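Protein AggB (PDB 4PHX) is the minor subunit of aggregative adherence fimbriae type I, an Ig-like, AfaD-family protein that probably sits at the fimbrial tip and serves in host-cell adhesion. Local coordinates at residues B[20-25]-B[93-98]. Sequence-based numbering, arbitrary orientation.
Sequences KLATGR and FDIMSD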
loop_
_atom_site.group_PDB
_atom_site.type_symbol
_atom_site.label_atom_id
_atom_site.label_comp_id
_atom_site.label_asym_id
_atom_site.label_seq_id
_atom_site.Cartn_x
_atom_site.Cartn_y
_atom_site.Cartn_z
ATOM N N LYS B 20 -7.452 -10.902 13.232
ATOM C CA LYS B 20 -7.749 -11.472 14.549
ATOM C C LYS B 20 -8.055 -12.971 14.488
ATOM O O LYS B 20 -9.010 -13.405 13.839
ATOM C CB LYS B 20 -8.908 -10.725 15.207
ATOM C CG LYS B 20 -9.011 -9.268 14.801
ATOM C CD LYS B 20 -8.577 -8.331 15.908
ATOM C CE LYS B 20 -9.083 -6.911 15.659
ATOM N NZ LYS B 20 -8.865 -6.022 16.852
ATOM N N LEU B 21 -7.231 -13.762 15.160
ATOM C CA LEU B 21 -7.469 -15.195 15.215
ATOM C C LEU B 21 -8.277 -15.520 16.467
ATOM O O LEU B 21 -9.135 -16.411 16.461
ATOM C CB LEU B 21 -6.154 -15.951 15.260
ATOM C CG LEU B 21 -5.206 -16.084 14.064
ATOM C CD1 LEU B 21 -5.822 -15.651 12.735
ATOM C CD2 LEU B 21 -3.923 -15.333 14.368
ATOM N N ALA B 22 -7.977 -14.796 17.545
ATOM C CA ALA B 22 -8.682 -14.945 18.815
ATOM C C ALA B 22 -8.760 -13.590 19.488
ATOM O O ALA B 22 -7.956 -12.701 19.207
ATOM C CB ALA B 22 -7.979 -15.947 19.714
ATOM N N THR B 23 -9.754 -13.436 20.356
ATOM C CA THR B 23 -9.936 -12.220 21.121
ATOM C C THR B 23 -10.128 -12.614 22.574
ATOM O O THR B 23 -10.771 -13.621 22.868
ATOM C CB THR B 23 -11.172 -11.457 20.629
ATOM O OG1 THR B 23 -10.884 -10.873 19.360
ATOM C CG2 THR B 23 -11.576 -10.343 21.608
ATOM N N GLY B 24 -9.562 -11.834 23.485
ATOM C CA GLY B 24 -9.599 -12.205 24.873
ATOM C C GLY B 24 -9.935 -11.064 25.803
ATOM O O GLY B 24 -9.812 -9.884 25.436
ATOM N N ARG B 25 -10.363 -11.429 27.018
ATOM C CA ARG B 25 -10.545 -10.469 28.094
ATOM C C ARG B 25 -9.656 -10.864 29.264
ATOM O O ARG B 25 -9.486 -12.048 29.522
ATOM C CB ARG B 25 -12.010 -10.425 28.537
ATOM C CG ARG B 25 -12.237 -9.533 29.749
ATOM C CD ARG B 25 -13.671 -9.596 30.245
ATOM N NE ARG B 25 -14.057 -10.979 30.478
ATOM C CZ ARG B 25 -15.292 -11.433 30.354
ATOM N NH1 ARG B 25 -16.278 -10.602 30.001
ATOM N NH2 ARG B 25 -15.528 -12.719 30.568
ATOM N N PHE B 93 -7.905 -7.691 24.492
ATOM C CA PHE B 93 -6.730 -7.903 23.629
ATOM C C PHE B 93 -7.034 -8.906 22.523
ATOM O O PHE B 93 -8.009 -9.650 22.587
ATOM C CB PHE B 93 -5.541 -8.423 24.442
ATOM C CG PHE B 93 -5.807 -9.739 25.120
ATOM C CD1 PHE B 93 -5.508 -10.930 24.487
ATOM C CD2 PHE B 93 -6.367 -9.776 26.399
ATOM C CE1 PHE B 93 -5.758 -12.146 25.094
ATOM C CE2 PHE B 93 -6.624 -10.983 27.015
ATOM C CZ PHE B 93 -6.319 -12.188 26.354
ATOM N N ASP B 94 -6.192 -8.959 21.513
ATOM C CA ASP B 94 -6.403 -9.952 20.471
ATOM C C ASP B 94 -5.166 -10.782 20.254
ATOM O O ASP B 94 -4.054 -10.367 20.602
ATOM C CB ASP B 94 -6.751 -9.285 19.151
ATOM C CG ASP B 94 -8.058 -8.526 19.210
ATOM O OD1 ASP B 94 -9.132 -9.166 19.101
ATOM O OD2 ASP B 94 -7.995 -7.285 19.320
ATOM N N ILE B 95 -5.373 -11.950 19.668
ATOM C CA ILE B 95 -4.287 -12.717 19.087
ATOM C C ILE B 95 -4.383 -12.557 17.579
ATOM O O ILE B 95 -5.408 -12.864 16.959
ATOM C CB ILE B 95 -4.327 -14.190 19.512
ATOM C CG1 ILE B 95 -4.023 -14.287 21.014
ATOM C CG2 ILE B 95 -3.305 -15.015 18.714
ATOM C CD1 ILE B 95 -4.296 -15.661 21.633
ATOM N N MET B 96 -3.314 -12.042 16.991
ATOM C CA MET B 96 -3.368 -11.637 15.599
ATOM C C MET B 96 -2.336 -12.339 14.727
ATOM O O MET B 96 -1.241 -12.678 15.184
ATOM C CB MET B 96 -3.211 -10.116 15.469
ATOM C CG MET B 96 -4.337 -9.307 16.070
ATOM S SD MET B 96 -3.926 -7.559 16.244
ATOM C CE MET B 96 -2.485 -7.596 17.266
ATOM N N SER B 97 -2.701 -12.544 13.467
ATOM C CA SER B 97 -1.747 -12.981 12.459
ATOM C C SER B 97 -0.544 -12.044 12.396
ATOM O O SER B 97 -0.695 -10.828 12.263
ATOM C CB SER B 97 -2.399 -13.034 11.086
ATOM O OG SER B 97 -1.449 -13.451 10.149
ATOM N N ASP B 98 0.651 -12.615 12.507
ATOM C CA ASP B 98 1.867 -11.816 12.473
ATOM C C ASP B 98 2.406 -11.761 11.049
ATOM O O ASP B 98 3.280 -12.530 10.685
ATOM C CB ASP B 98 2.918 -12.387 13.429
ATOM C CG ASP B 98 4.186 -11.549 13.468
ATOM O OD1 ASP B 98 4.198 -10.438 12.889
ATOM O OD2 ASP B 98 5.168 -11.996 14.090
#
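The carboxylate of Asp94 reaches two side chains of the neighbouring strand at once, an instance of how Lys20, Thr23 and Asp94 form a polar cluster on one face of a sheet while Ala22, Gly24, Phe93 and Ile95 pack on the other. Asp94 OD1 accepts a hydrogen bond from Thr23 OG1, the 2.5 Å separation being shorter than usual and its exact length doubtful at this resolution; the two side chains rise next to each other from adjacent strands. A kink about the CB-CG bond of Lys20 (chi2 -107°) swings its chain along this face, laying CD against the carboxylate and bringing NZ to Asp94 OD2 at 2.9 Å, a salt bridge made from above the carboxylate plane. On the opposite face Phe93 turns its ring over Gly24, whose CA stands 3.9 Å from the ring centroid in a CH-pi contact, and Ala22 CB meets Ile95 CB at 4.1 Å. Between the two faces the backbones pair antiparallel. Ile95 N donates to Ala22 O, but at a classic beta bulge Leu21 N (2.7 Å) and Ala22 N (3.3 Å) both donate to Ile95 O. The extra residue lets Lys20 and Thr23 share the Asp94 face. The pair belongs to an Ig-like beta-sandwich, in whose five-stranded sheet strand 20-27 is flanked by 2-7 and 90-97. Ile95 also touches Phe110 and Val112 of the facing sheet, placing the Ala22-Ile95 side in the sandwich core. Over the polar face comes a second subunit, whose Arg25 forms a salt bridge with Asp94 OD2; this second cation probably helps offset the buried carboxylate's charge.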